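Local coordinates for YCAC GENE product (Escherichia coli, PDB 1YAC), which is probably a hydrolase of still unknown specificity, an octameric member of the isochorismatase-like family with a three-layer alpha-beta-alpha sandwich fold, at residues Asp9-Gln21 / Val40-Thr54. Sequence-based numbering, arbitrary orientation.
Sequences DKNDAAVLLVDHQ and VLALGDLAKYFNLPT
Leu52 fills the corner between strand 13-18 and the end of helix 33-49. Its CB lies near Ala13 O and Val15 CG2. At CG the chain forks. CD1 packs on Val15 CG2 at 3.5 Å, while CD2 reaches back to Lys10 O at 3.3 Å and also lies against Ala13 O. CG stands anti to the carbonyl carbon (chi1 -52°), which lets CD1 meet Val15 while CD2 heads back to the turn at Lys10. Val15 CG2 also meets Ala47 CB, 4.0 Å away on the helix. Further along, Leu17 and Leu43 lie alongside each other, pointing opposite ways, with their CD2 atoms 3.6 Å apart. At the far end Val40 CG1 sits over one face of the His20 ring, a CH-pi contact 4.2 Å from the centroid. His20 NE2 bonds to Ala139 O. Val15 N donates to Pro53 O, just ahead of strand 54-59, at 2.9 Å and nearly straight at 164°. Thr54 pairs with Val15 in a parallel bridge. Its OG1 donates to Leu52 O at 2.8 Å, from above the carbonyl plane, and its CG2 touches Leu17 CD1. A valine in place of Thr54 would probably leave Leu52 O without this bond and the turn into the strand less firmly held. After a Schellman motif at Asn51, the chain enters strand 54-59, completing a beta-alpha-beta crossover of the parallel sheet in this isochorismatase-like fold.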
# COMPACT_ATOMS: atom_id res chain seq x y z
N ASP A 9 -8.66 -22.63 -26.85
CA ASP A 9 -8.35 -23.35 -28.07
C ASP A 9 -8.30 -22.28 -29.15
O ASP A 9 -9.32 -21.68 -29.48
CB ASP A 9 -9.48 -24.35 -28.32
CG ASP A 9 -9.28 -25.19 -29.57
OD1 ASP A 9 -8.46 -24.84 -30.45
OD2 ASP A 9 -10.00 -26.21 -29.67
N LYS A 10 -7.12 -22.08 -29.74
CA LYS A 10 -6.96 -21.03 -30.75
C LYS A 10 -7.87 -21.18 -31.97
O LYS A 10 -7.98 -20.26 -32.76
CB LYS A 10 -5.51 -20.90 -31.20
CG LYS A 10 -4.94 -22.11 -31.91
CD LYS A 10 -3.59 -21.79 -32.51
CE LYS A 10 -3.05 -22.98 -33.30
NZ LYS A 10 -1.87 -22.62 -34.15
N ASN A 11 -8.52 -22.34 -32.11
CA ASN A 11 -9.44 -22.57 -33.20
C ASN A 11 -10.90 -22.47 -32.79
O ASN A 11 -11.78 -22.54 -33.61
CB ASN A 11 -9.18 -23.96 -33.80
CG ASN A 11 -7.85 -24.14 -34.51
OD1 ASN A 11 -6.79 -24.16 -33.95
ND2 ASN A 11 -7.92 -24.24 -35.81
N ASP A 12 -11.12 -22.27 -31.50
CA ASP A 12 -12.49 -22.15 -31.02
C ASP A 12 -12.71 -20.94 -30.11
O ASP A 12 -13.61 -20.94 -29.26
CB ASP A 12 -12.92 -23.44 -30.27
CG ASP A 12 -14.41 -23.67 -30.29
OD1 ASP A 12 -15.15 -22.99 -31.03
OD2 ASP A 12 -14.85 -24.57 -29.57
N ALA A 13 -11.97 -19.87 -30.36
CA ALA A 13 -12.06 -18.67 -29.54
C ALA A 13 -12.16 -17.36 -30.31
O ALA A 13 -11.49 -17.19 -31.34
CB ALA A 13 -10.85 -18.59 -28.58
N ALA A 14 -13.00 -16.46 -29.83
CA ALA A 14 -13.15 -15.14 -30.43
C ALA A 14 -12.80 -14.12 -29.34
O ALA A 14 -12.92 -14.41 -28.13
CB ALA A 14 -14.57 -14.91 -30.93
N VAL A 15 -12.35 -12.95 -29.76
CA VAL A 15 -11.98 -11.91 -28.81
C VAL A 15 -12.96 -10.75 -28.90
O VAL A 15 -13.26 -10.29 -30.01
CB VAL A 15 -10.54 -11.40 -29.10
CG1 VAL A 15 -10.17 -10.24 -28.16
CG2 VAL A 15 -9.55 -12.54 -28.93
N LEU A 16 -13.50 -10.32 -27.76
CA LEU A 16 -14.43 -9.19 -27.73
C LEU A 16 -13.76 -8.05 -26.99
O LEU A 16 -13.43 -8.18 -25.80
CB LEU A 16 -15.74 -9.55 -27.00
CG LEU A 16 -16.48 -10.86 -27.26
CD1 LEU A 16 -17.85 -10.83 -26.59
CD2 LEU A 16 -16.61 -11.14 -28.74
N LEU A 17 -13.52 -6.94 -27.69
CA LEU A 17 -12.88 -5.76 -27.10
C LEU A 17 -13.98 -4.72 -26.93
O LEU A 17 -14.41 -4.09 -27.91
CB LEU A 17 -11.74 -5.27 -27.99
CG LEU A 17 -10.66 -6.32 -28.26
CD1 LEU A 17 -9.54 -5.71 -29.11
CD2 LEU A 17 -10.08 -6.84 -26.93
N VAL A 18 -14.40 -4.52 -25.69
CA VAL A 18 -15.51 -3.64 -25.37
C VAL A 18 -15.21 -2.28 -24.74
O VAL A 18 -14.77 -2.19 -23.60
CB VAL A 18 -16.52 -4.38 -24.44
CG1 VAL A 18 -17.85 -3.63 -24.35
CG2 VAL A 18 -16.73 -5.83 -24.91
N ASP A 19 -15.49 -1.23 -25.51
CA ASP A 19 -15.36 0.15 -25.06
C ASP A 19 -14.02 0.69 -24.55
O ASP A 19 -13.97 1.45 -23.58
CB ASP A 19 -16.46 0.46 -24.03
CG ASP A 19 -17.85 0.08 -24.52
OD1 ASP A 19 -18.03 -0.21 -25.72
OD2 ASP A 19 -18.77 0.04 -23.68
N HIS A 20 -12.92 0.26 -25.17
CA HIS A 20 -11.61 0.78 -24.80
C HIS A 20 -11.55 2.12 -25.55
O HIS A 20 -10.90 2.25 -26.60
CB HIS A 20 -10.49 -0.15 -25.30
CG HIS A 20 -10.37 -1.44 -24.53
ND1 HIS A 20 -10.88 -2.64 -25.00
CD2 HIS A 20 -9.74 -1.73 -23.36
CE1 HIS A 20 -10.56 -3.60 -24.16
NE2 HIS A 20 -9.88 -3.08 -23.15
N GLN A 21 -12.29 3.09 -25.03
CA GLN A 21 -12.38 4.41 -25.65
C GLN A 21 -11.52 5.47 -24.95
O GLN A 21 -11.31 5.40 -23.74
CB GLN A 21 -13.85 4.83 -25.71
CG GLN A 21 -14.66 3.93 -26.65
CD GLN A 21 -16.15 4.02 -26.40
OE1 GLN A 21 -16.73 2.99 -25.97
NE2 GLN A 21 -16.76 5.10 -26.62
N VAL A 40 -3.51 -3.69 -22.81
CA VAL A 40 -4.55 -3.62 -23.84
C VAL A 40 -3.93 -3.87 -25.22
O VAL A 40 -4.47 -4.63 -26.05
CB VAL A 40 -5.26 -2.24 -23.82
CG1 VAL A 40 -6.23 -2.10 -25.02
CG2 VAL A 40 -6.03 -2.07 -22.52
N LEU A 41 -2.78 -3.26 -25.48
CA LEU A 41 -2.12 -3.44 -26.77
C LEU A 41 -1.60 -4.87 -26.90
O LEU A 41 -1.53 -5.42 -28.00
CB LEU A 41 -0.98 -2.43 -26.95
CG LEU A 41 -1.43 -0.96 -26.92
CD1 LEU A 41 -0.23 -0.06 -27.21
CD2 LEU A 41 -2.53 -0.73 -27.94
N ALA A 42 -1.21 -5.47 -25.78
CA ALA A 42 -0.72 -6.84 -25.79
C ALA A 42 -1.84 -7.76 -26.22
O ALA A 42 -1.63 -8.66 -27.05
CB ALA A 42 -0.22 -7.24 -24.40
N LEU A 43 -3.04 -7.51 -25.69
CA LEU A 43 -4.23 -8.30 -26.01
C LEU A 43 -4.57 -8.15 -27.49
O LEU A 43 -4.88 -9.13 -28.16
CB LEU A 43 -5.43 -7.87 -25.16
CG LEU A 43 -6.75 -8.64 -25.40
CD1 LEU A 43 -6.56 -10.17 -25.25
CD2 LEU A 43 -7.81 -8.14 -24.43
N GLY A 44 -4.52 -6.93 -28.00
CA GLY A 44 -4.79 -6.74 -29.41
C GLY A 44 -3.77 -7.50 -30.26
O GLY A 44 -4.13 -8.20 -31.22
N ASP A 45 -2.49 -7.41 -29.88
CA ASP A 45 -1.42 -8.07 -30.62
C ASP A 45 -1.57 -9.58 -30.60
O ASP A 45 -1.29 -10.25 -31.61
CB ASP A 45 -0.04 -7.70 -30.05
CG ASP A 45 0.43 -6.32 -30.48
OD1 ASP A 45 -0.32 -5.57 -31.16
OD2 ASP A 45 1.58 -5.99 -30.15
N LEU A 46 -1.99 -10.15 -29.47
CA LEU A 46 -2.14 -11.60 -29.41
C LEU A 46 -3.35 -12.04 -30.23
O LEU A 46 -3.30 -13.08 -30.90
CB LEU A 46 -2.20 -12.11 -27.96
CG LEU A 46 -3.45 -11.99 -27.09
CD1 LEU A 46 -4.45 -13.13 -27.38
CD2 LEU A 46 -3.03 -12.04 -25.62
N ALA A 47 -4.41 -11.24 -30.24
CA ALA A 47 -5.60 -11.57 -31.02
C ALA A 47 -5.19 -11.63 -32.49
O ALA A 47 -5.58 -12.55 -33.23
CB ALA A 47 -6.68 -10.53 -30.82
N LYS A 48 -4.39 -10.66 -32.91
CA LYS A 48 -3.91 -10.60 -34.28
C LYS A 48 -2.95 -11.76 -34.57
O LYS A 48 -3.10 -12.47 -35.58
CB LYS A 48 -3.22 -9.26 -34.54
CG LYS A 48 -2.62 -9.14 -35.93
CD LYS A 48 -3.41 -8.20 -36.82
CE LYS A 48 -4.84 -8.64 -37.01
NZ LYS A 48 -5.51 -7.81 -38.05
N TYR A 49 -2.00 -11.98 -33.66
CA TYR A 49 -1.02 -13.05 -33.82
C TYR A 49 -1.66 -14.44 -33.98
O TYR A 49 -1.25 -15.23 -34.84
CB TYR A 49 -0.05 -13.07 -32.63
CG TYR A 49 0.93 -14.23 -32.68
CD1 TYR A 49 1.89 -14.31 -33.69
CD2 TYR A 49 0.87 -15.25 -31.74
CE1 TYR A 49 2.77 -15.38 -33.75
CE2 TYR A 49 1.75 -16.33 -31.80
CZ TYR A 49 2.70 -16.38 -32.81
OH TYR A 49 3.59 -17.44 -32.85
N PHE A 50 -2.62 -14.75 -33.10
CA PHE A 50 -3.31 -16.02 -33.15
C PHE A 50 -4.42 -16.03 -34.18
O PHE A 50 -5.11 -17.04 -34.32
CB PHE A 50 -3.87 -16.38 -31.77
CG PHE A 50 -2.81 -16.72 -30.77
CD1 PHE A 50 -2.06 -17.89 -30.91
CD2 PHE A 50 -2.51 -15.85 -29.72
CE1 PHE A 50 -1.03 -18.18 -30.03
CE2 PHE A 50 -1.47 -16.13 -28.83
CZ PHE A 50 -0.73 -17.30 -28.99
N ASN A 51 -4.63 -14.92 -34.89
CA ASN A 51 -5.68 -14.88 -35.90
C ASN A 51 -7.06 -15.20 -35.36
O ASN A 51 -7.81 -15.94 -35.99
CB ASN A 51 -5.38 -15.87 -37.02
CG ASN A 51 -4.53 -15.28 -38.09
OD1 ASN A 51 -3.36 -15.60 -38.22
ND2 ASN A 51 -5.12 -14.46 -38.89
N LEU A 52 -7.41 -14.66 -34.20
CA LEU A 52 -8.72 -14.95 -33.63
C LEU A 52 -9.75 -13.96 -34.11
O LEU A 52 -9.47 -12.76 -34.15
CB LEU A 52 -8.66 -14.87 -32.10
CG LEU A 52 -7.58 -15.67 -31.41
CD1 LEU A 52 -7.63 -15.34 -29.90
CD2 LEU A 52 -7.76 -17.16 -31.67
N PRO A 53 -10.94 -14.44 -34.51
CA PRO A 53 -11.99 -13.52 -34.97
C PRO A 53 -12.17 -12.52 -33.84
O PRO A 53 -12.34 -12.92 -32.68
CB PRO A 53 -13.21 -14.44 -35.09
CG PRO A 53 -12.60 -15.71 -35.57
CD PRO A 53 -11.38 -15.84 -34.64
N THR A 54 -12.11 -11.24 -34.17
CA THR A 54 -12.20 -10.18 -33.17
C THR A 54 -13.36 -9.22 -33.43
O THR A 54 -13.66 -8.89 -34.58
CB THR A 54 -10.85 -9.41 -33.11
OG1 THR A 54 -9.81 -10.33 -32.77
CG2 THR A 54 -10.88 -8.27 -32.07